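Trans-2-enoyl-CoA reductase [NADH] (Treponema denticola ATCC 35405, PDB 4GGO) catalyses the NADH-dependent reduction of the carbon-carbon double bond of crotonyl-CoA to butyryl-CoA in fatty acid synthesis, and accepts longer enoyl-CoAs in vitro. Local coordinates at residues G61-A70 and C311-Y319; G87-Y98 and A393-I401. All coordinates share one frame; numbering follows the deposited sequence.

From the N terminus the chain runs through helix 21-38 and strand 52-56 into helix 61-74, the first half of contact 1. It continues along strand 77-82 to the loop 87-94 and the start of helix 95-110, where contact 2 begins. Contact 1 is closed by helix 311-323, after a loop of 240 residues, and contact 2 by the C-terminal residues 393-401, after 294. Because 61-70, 87-98, 311-319 and 393-401 alternate, the two loops cross. Contact 1 joins two helices near the middle of the molecule; contact 2 ties the chain end to the loop and helix start that follow strand 77-82, with centres about 25 Å apart.

Contact 1: residues G61-A70 and C311-Y319; sequences GYGLASRITA and CIEQITRLY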
# COMPACT_ATOMS: atom_id res chain seq x y z
N GLY A 61 -3.86 0.22 3.23
CA GLY A 61 -2.76 -0.62 2.81
C GLY A 61 -1.43 -0.29 3.46
O GLY A 61 -1.35 -0.05 4.66
N TYR A 62 -0.38 -0.27 2.64
CA TYR A 62 0.98 -0.04 3.12
C TYR A 62 1.16 1.38 3.65
O TYR A 62 1.97 1.61 4.55
CB TYR A 62 1.98 -0.33 2.01
CG TYR A 62 2.14 -1.81 1.70
CD1 TYR A 62 2.27 -2.74 2.73
CD2 TYR A 62 2.14 -2.27 0.39
CE1 TYR A 62 2.42 -4.09 2.46
CE2 TYR A 62 2.27 -3.62 0.11
CZ TYR A 62 2.41 -4.52 1.15
OH TYR A 62 2.55 -5.87 0.88
N GLY A 63 0.41 2.32 3.09
CA GLY A 63 0.47 3.70 3.55
C GLY A 63 -0.04 3.84 4.97
O GLY A 63 0.62 4.43 5.82
N LEU A 64 -1.22 3.28 5.23
CA LEU A 64 -1.81 3.29 6.56
C LEU A 64 -0.90 2.59 7.58
O LEU A 64 -0.71 3.09 8.70
CB LEU A 64 -3.18 2.61 6.54
CG LEU A 64 -3.88 2.41 7.88
CD1 LEU A 64 -4.12 3.74 8.58
CD2 LEU A 64 -5.19 1.65 7.69
N ALA A 65 -0.35 1.45 7.19
CA ALA A 65 0.54 0.70 8.08
C ALA A 65 1.82 1.48 8.36
O ALA A 65 2.39 1.37 9.45
CB ALA A 65 0.86 -0.66 7.47
N SER A 66 2.25 2.27 7.39
CA SER A 66 3.45 3.09 7.53
C SER A 66 3.24 4.22 8.54
O SER A 66 4.13 4.54 9.32
CB SER A 66 3.87 3.67 6.18
OG SER A 66 4.09 2.63 5.23
N ARG A 67 2.05 4.81 8.51
CA ARG A 67 1.73 5.89 9.44
C ARG A 67 1.55 5.33 10.84
O ARG A 67 2.05 5.91 11.81
CB ARG A 67 0.46 6.63 8.99
CG ARG A 67 0.36 8.04 9.55
CD ARG A 67 -0.96 8.70 9.18
NE ARG A 67 -1.04 10.06 9.70
CZ ARG A 67 -2.11 10.84 9.61
NH1 ARG A 67 -3.21 10.40 9.01
NH2 ARG A 67 -2.09 12.06 10.11
N ILE A 68 0.86 4.20 10.95
CA ILE A 68 0.63 3.54 12.23
C ILE A 68 1.94 3.09 12.88
O ILE A 68 2.14 3.27 14.08
CB ILE A 68 -0.33 2.34 12.07
CG1 ILE A 68 -1.74 2.83 11.74
CG2 ILE A 68 -0.35 1.49 13.34
CD1 ILE A 68 -2.74 1.71 11.55
N THR A 69 2.83 2.51 12.08
CA THR A 69 4.12 2.06 12.59
C THR A 69 4.96 3.23 13.10
O THR A 69 5.57 3.16 14.16
CB THR A 69 4.92 1.28 11.53
OG1 THR A 69 4.17 0.14 11.09
CG2 THR A 69 6.25 0.80 12.10
N ALA A 70 4.98 4.32 12.33
CA ALA A 70 5.73 5.51 12.71
C ALA A 70 5.17 6.14 13.97
O ALA A 70 5.91 6.50 14.88
CB ALA A 70 5.75 6.52 11.57
N CYS A 311 -0.15 -6.21 5.75
CA CYS A 311 0.43 -4.88 5.64
C CYS A 311 1.21 -4.46 6.88
O CYS A 311 2.35 -4.02 6.78
CB CYS A 311 -0.66 -3.85 5.33
SG CYS A 311 -1.46 -4.11 3.74
N ILE A 312 0.59 -4.61 8.05
CA ILE A 312 1.20 -4.13 9.28
C ILE A 312 2.42 -4.96 9.68
O ILE A 312 3.37 -4.45 10.27
CB ILE A 312 0.18 -4.03 10.45
CG1 ILE A 312 0.72 -3.15 11.58
CG2 ILE A 312 -0.22 -5.42 10.95
CD1 ILE A 312 0.95 -1.71 11.18
N GLU A 313 2.41 -6.25 9.33
CA GLU A 313 3.57 -7.11 9.59
C GLU A 313 4.72 -6.71 8.68
O GLU A 313 5.87 -6.60 9.11
CB GLU A 313 3.22 -8.58 9.39
CG GLU A 313 2.31 -9.17 10.45
CD GLU A 313 0.84 -8.86 10.22
OE1 GLU A 313 0.50 -8.37 9.12
OE2 GLU A 313 0.03 -9.10 11.13
N GLN A 314 4.40 -6.48 7.41
CA GLN A 314 5.37 -6.05 6.41
C GLN A 314 6.08 -4.75 6.80
O GLN A 314 7.30 -4.67 6.79
CB GLN A 314 4.68 -5.84 5.06
CG GLN A 314 4.60 -7.07 4.19
CD GLN A 314 5.76 -7.15 3.22
OE1 GLN A 314 5.84 -6.38 2.26
NE2 GLN A 314 6.67 -8.09 3.46
N ILE A 315 5.29 -3.74 7.16
CA ILE A 315 5.83 -2.41 7.40
C ILE A 315 6.59 -2.30 8.72
O ILE A 315 7.62 -1.63 8.80
CB ILE A 315 4.74 -1.33 7.30
CG1 ILE A 315 4.05 -1.41 5.94
CG2 ILE A 315 5.32 0.05 7.52
CD1 ILE A 315 5.01 -1.41 4.77
N THR A 316 6.08 -2.95 9.77
CA THR A 316 6.81 -2.99 11.03
C THR A 316 8.18 -3.65 10.83
O THR A 316 9.17 -3.20 11.39
CB THR A 316 6.03 -3.73 12.14
OG1 THR A 316 5.57 -4.99 11.64
CG2 THR A 316 4.85 -2.90 12.60
N ARG A 317 8.22 -4.70 10.01
CA ARG A 317 9.49 -5.35 9.69
C ARG A 317 10.38 -4.40 8.88
O ARG A 317 11.59 -4.36 9.07
CB ARG A 317 9.27 -6.66 8.92
CG ARG A 317 10.57 -7.33 8.48
CD ARG A 317 10.41 -8.83 8.28
NE ARG A 317 9.61 -9.18 7.11
CZ ARG A 317 10.11 -9.36 5.89
NH1 ARG A 317 11.41 -9.23 5.68
NH2 ARG A 317 9.31 -9.68 4.88
N LEU A 318 9.75 -3.64 7.98
CA LEU A 318 10.46 -2.64 7.19
C LEU A 318 11.16 -1.61 8.07
O LEU A 318 12.34 -1.31 7.87
CB LEU A 318 9.50 -1.94 6.24
CG LEU A 318 10.06 -0.74 5.46
CD1 LEU A 318 11.12 -1.19 4.46
CD2 LEU A 318 8.94 0.01 4.76
N TYR A 319 10.43 -1.06 9.04
CA TYR A 319 10.99 -0.07 9.95
C TYR A 319 12.09 -0.67 10.82
O TYR A 319 13.19 -0.11 10.94
CB TYR A 319 9.90 0.51 10.85
CG TYR A 319 9.12 1.68 10.27
CD1 TYR A 319 8.23 1.50 9.22
CD2 TYR A 319 9.27 2.96 10.79
CE1 TYR A 319 7.51 2.57 8.70
CE2 TYR A 319 8.56 4.03 10.28
CZ TYR A 319 7.68 3.83 9.24
OH TYR A 319 6.98 4.90 8.72
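Thr69 and Tyr319 pass each other pointing in opposing senses, and the threonine methyl CG2 ends over one face of the ring, 3.7 Å from its centroid and 22° off the normal: a CH-pi contact. With CG2 anti to the backbone N, OG1 (chi1 -59°) turns back along its own helix and bonds to Ala65 O at 2.7 Å. That oxygen also accepts Thr69 N, from the other face of its carbonyl plane. The side chain of Thr69 is a knob in the hole formed by Ile312, Ile315, Thr316 and Tyr319.

Ile315 is the reciprocal knob, among Tyr62, Ala65, Ser66 and Thr69. Its CG1 meets Ala65 CB at 3.6 Å, CG2 lies against Ser66 CA, and CD1 reaches Tyr62 CD1 at 3.7 Å. Cys311 SG approaches the Tyr62 ring obliquely, 4.5 Å from its centroid, a sulfur-aromatic contact, while Tyr62 OH is hydrogen-bonded to Lys278 O outside the pair.

The segment axes approach to 8.5 Å and cross at -52°, a separation consistent with the small Ala65 at the crossing, whose CA is 5.0 Å from Ile312 CA. This is knobs-into-holes packing of two helices in a Rossmann-type fold, placed at the NAD(+) site, to which Gly61, Tyr62 and Leu280, beside Cys311, belong.

Contact 2: residues G87-Y98 and A393-I401; sequences GSETKYGTPGWY and AEVERFDRI
The indole of Trp97 meets the backbone of Phe398 and Asp399 with its CZ3-CH2 end: CH2 lies 3.5 Å from Asp399 O, which is at the ring edge, while Gly87 N of its own segment lies over one face, 3.2 Å above the plane and offset toward the rim. Trp97 CE3 in turn lies over one face of the Tyr98 ring, whose edge is directed at the 398-401 backbone. On the Phe398 ring, one face holds Val395 CG1 of its own segment, and the edge receives Glu89 O and Tyr98 OH. The Tyr92 ring runs alongside in the same sense, with planes at 60° and centroids 4.8 Å apart, so the pair is oblique. Phe398 CG stands anti to its carbonyl carbon (chi1 -59°), which directs the ring toward the backbone carbonyls of 89-91 and the Tyr92 ring.

Tyr98 OH donates to Phe398 O at 2.7 Å, tilted 17° from the carbonyl plane, and accepts Gly93 N, so one hydroxyl links the helix start, the loop and the chain end. Phe398 N adds a weak bond to Glu89 O.

Toward solvent, Arg397 holds Asp399 with two nitrogens, side-on: Arg397 NE meets Asp399 OD1 at 2.7 Å and NH2 meets OD2, both oxygens using syn lone pairs. Arg400 NH1 forms a further salt bridge to OD2. Glu89 CG lies over a face of the Arg397 guanidinium, and Glu89 OE1, 3.5 Å from Arg397 NH2 but well out of plane, contributes charge attraction alone.

The arrangement is a C-terminal tail that buries Phe398 and shares a salt-bridge network of Glu89, Arg397, Asp399 and Arg400, packed on the loop and helix start after strand 77-82 of the Rossmann-type fold. Trp97 neighbours Glu84, which plays an important part in discriminating NADH against NADPH, and Thr94, the N-cap residue, is hydrogen-bonded to that glutamate.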
# COMPACT_ATOMS: atom_id res chain seq x y z
N GLY A 87 -18.04 10.90 4.66
CA GLY A 87 -19.15 10.01 4.92
C GLY A 87 -20.53 10.57 4.65
O GLY A 87 -21.23 10.06 3.77
N SER A 88 -20.91 11.61 5.39
CA SER A 88 -22.27 12.16 5.41
C SER A 88 -23.24 11.29 6.22
O SER A 88 -22.96 10.12 6.49
CB SER A 88 -22.82 12.46 4.01
OG SER A 88 -24.21 12.18 3.94
N GLU A 89 -24.37 11.88 6.60
CA GLU A 89 -25.31 11.24 7.52
C GLU A 89 -25.95 9.96 6.98
O GLU A 89 -26.16 9.01 7.73
CB GLU A 89 -26.40 12.24 7.93
CG GLU A 89 -27.48 11.66 8.84
CD GLU A 89 -28.50 12.70 9.26
OE1 GLU A 89 -28.11 13.85 9.54
OE2 GLU A 89 -29.71 12.36 9.30
N THR A 90 -26.24 9.94 5.69
CA THR A 90 -26.99 8.83 5.11
C THR A 90 -26.23 8.03 4.06
O THR A 90 -26.57 6.88 3.78
CB THR A 90 -28.32 9.32 4.49
OG1 THR A 90 -28.03 10.20 3.39
CG2 THR A 90 -29.16 10.05 5.52
N LYS A 91 -25.19 8.63 3.48
CA LYS A 91 -24.44 7.96 2.42
C LYS A 91 -23.08 7.47 2.93
O LYS A 91 -22.65 7.83 4.02
CB LYS A 91 -24.26 8.89 1.22
CG LYS A 91 -25.57 9.48 0.71
CD LYS A 91 -26.62 8.40 0.51
CE LYS A 91 -27.97 8.99 0.16
NZ LYS A 91 -29.04 7.96 0.13
N TYR A 92 -22.43 6.63 2.13
CA TYR A 92 -21.15 6.05 2.53
C TYR A 92 -19.97 6.96 2.21
O TYR A 92 -19.97 7.67 1.20
CB TYR A 92 -20.92 4.72 1.81
CG TYR A 92 -21.84 3.60 2.22
CD1 TYR A 92 -21.63 2.89 3.39
CD2 TYR A 92 -22.92 3.25 1.42
CE1 TYR A 92 -22.47 1.86 3.76
CE2 TYR A 92 -23.77 2.22 1.78
CZ TYR A 92 -23.54 1.52 2.95
OH TYR A 92 -24.38 0.50 3.31
N GLY A 93 -18.97 6.93 3.07
CA GLY A 93 -17.68 7.50 2.75
C GLY A 93 -16.79 6.38 2.25
O GLY A 93 -17.16 5.21 2.33
N THR A 94 -15.63 6.73 1.71
CA THR A 94 -14.65 5.71 1.33
C THR A 94 -14.08 5.11 2.61
O THR A 94 -14.04 5.79 3.64
CB THR A 94 -13.53 6.30 0.46
OG1 THR A 94 -12.92 7.41 1.13
CG2 THR A 94 -14.08 6.76 -0.88
N PRO A 95 -13.65 3.84 2.57
CA PRO A 95 -13.07 3.21 3.76
C PRO A 95 -11.90 4.00 4.33
O PRO A 95 -11.71 4.01 5.55
CB PRO A 95 -12.61 1.83 3.25
CG PRO A 95 -12.64 1.93 1.75
CD PRO A 95 -13.72 2.91 1.43
N GLY A 96 -11.13 4.65 3.47
CA GLY A 96 -10.00 5.45 3.90
C GLY A 96 -10.39 6.63 4.77
O GLY A 96 -9.62 7.07 5.62
N TRP A 97 -11.60 7.14 4.56
CA TRP A 97 -12.11 8.26 5.35
C TRP A 97 -12.29 7.81 6.80
O TRP A 97 -11.84 8.49 7.72
CB TRP A 97 -13.44 8.76 4.78
CG TRP A 97 -13.93 10.04 5.40
CD1 TRP A 97 -13.41 11.29 5.22
CD2 TRP A 97 -15.05 10.19 6.28
NE1 TRP A 97 -14.13 12.21 5.94
CE2 TRP A 97 -15.15 11.56 6.60
CE3 TRP A 97 -15.99 9.31 6.83
CZ2 TRP A 97 -16.13 12.07 7.44
CZ3 TRP A 97 -16.96 9.81 7.67
CH2 TRP A 97 -17.03 11.18 7.96
N TYR A 98 -12.95 6.67 6.99
CA TYR A 98 -13.16 6.12 8.32
C TYR A 98 -11.84 5.73 8.97
O TYR A 98 -11.65 5.94 10.17
CB TYR A 98 -14.11 4.92 8.26
CG TYR A 98 -15.47 5.25 7.68
CD1 TYR A 98 -16.41 5.94 8.44
CD2 TYR A 98 -15.81 4.89 6.39
CE1 TYR A 98 -17.66 6.25 7.93
CE2 TYR A 98 -17.06 5.20 5.86
CZ TYR A 98 -17.97 5.88 6.64
OH TYR A 98 -19.21 6.19 6.12
N ALA A 393 -25.77 -5.88 14.00
CA ALA A 393 -26.16 -4.61 14.58
C ALA A 393 -26.14 -3.56 13.48
O ALA A 393 -25.18 -3.49 12.70
CB ALA A 393 -25.22 -4.22 15.71
N GLU A 394 -27.18 -2.73 13.42
CA GLU A 394 -27.28 -1.74 12.35
C GLU A 394 -26.49 -0.47 12.64
O GLU A 394 -26.33 -0.07 13.79
CB GLU A 394 -28.75 -1.41 12.05
CG GLU A 394 -29.38 -0.38 12.98
CD GLU A 394 -30.84 -0.13 12.66
OE1 GLU A 394 -31.63 0.07 13.60
OE2 GLU A 394 -31.20 -0.12 11.46
N VAL A 395 -25.99 0.16 11.57
CA VAL A 395 -25.23 1.40 11.69
C VAL A 395 -26.17 2.60 11.69
O VAL A 395 -26.96 2.78 10.76
CB VAL A 395 -24.21 1.53 10.55
CG1 VAL A 395 -23.42 2.82 10.68
CG2 VAL A 395 -23.27 0.33 10.54
N GLU A 396 -26.08 3.42 12.73
CA GLU A 396 -26.98 4.55 12.92
C GLU A 396 -26.74 5.65 11.89
O GLU A 396 -27.68 6.15 11.27
CB GLU A 396 -26.85 5.09 14.34
CG GLU A 396 -27.19 4.06 15.41
CD GLU A 396 -26.64 4.41 16.78
OE1 GLU A 396 -25.99 3.55 17.40
OE2 GLU A 396 -26.87 5.55 17.23
N ARG A 397 -25.48 6.03 11.70
CA ARG A 397 -25.13 7.03 10.69
C ARG A 397 -23.73 6.79 10.13
O ARG A 397 -22.95 6.01 10.68
CB ARG A 397 -25.26 8.45 11.25
CG ARG A 397 -24.49 8.70 12.54
CD ARG A 397 -24.93 10.02 13.16
NE ARG A 397 -24.80 11.14 12.23
CZ ARG A 397 -25.46 12.28 12.34
NH1 ARG A 397 -26.31 12.47 13.34
NH2 ARG A 397 -25.28 13.24 11.44
N PHE A 398 -23.41 7.46 9.02
CA PHE A 398 -22.19 7.16 8.28
C PHE A 398 -21.19 8.32 8.21
O PHE A 398 -20.28 8.30 7.39
CB PHE A 398 -22.53 6.70 6.87
CG PHE A 398 -23.40 5.47 6.82
CD1 PHE A 398 -22.83 4.21 6.81
CD2 PHE A 398 -24.78 5.58 6.79
CE1 PHE A 398 -23.62 3.08 6.77
CE2 PHE A 398 -25.58 4.46 6.75
CZ PHE A 398 -25.00 3.20 6.74
N ASP A 399 -21.37 9.31 9.07
CA ASP A 399 -20.45 10.45 9.11
C ASP A 399 -19.63 10.45 10.39
O ASP A 399 -19.08 11.49 10.77
CB ASP A 399 -21.22 11.76 8.96
CG ASP A 399 -22.38 11.87 9.94
OD1 ASP A 399 -22.85 10.81 10.42
OD2 ASP A 399 -22.82 13.00 10.22
N ARG A 400 -19.53 9.30 11.03
CA ARG A 400 -18.84 9.18 12.32
C ARG A 400 -18.25 7.79 12.57
O ARG A 400 -18.65 6.81 11.92
CB ARG A 400 -19.78 9.55 13.46
CG ARG A 400 -19.77 11.02 13.83
CD ARG A 400 -21.17 11.57 14.03
NE ARG A 400 -21.15 13.00 14.29
CZ ARG A 400 -21.07 13.94 13.35
NH1 ARG A 400 -21.00 13.59 12.07
NH2 ARG A 400 -21.06 15.22 13.68
N ILE A 401 -17.31 7.72 13.50
CA ILE A 401 -16.76 6.45 13.97
C ILE A 401 -16.04 5.68 12.86
O ILE A 401 -15.02 6.14 12.35
CB ILE A 401 -17.85 5.58 14.65
CG1 ILE A 401 -18.51 6.37 15.79
CG2 ILE A 401 -17.26 4.29 15.16
CD1 ILE A 401 -19.54 5.59 16.58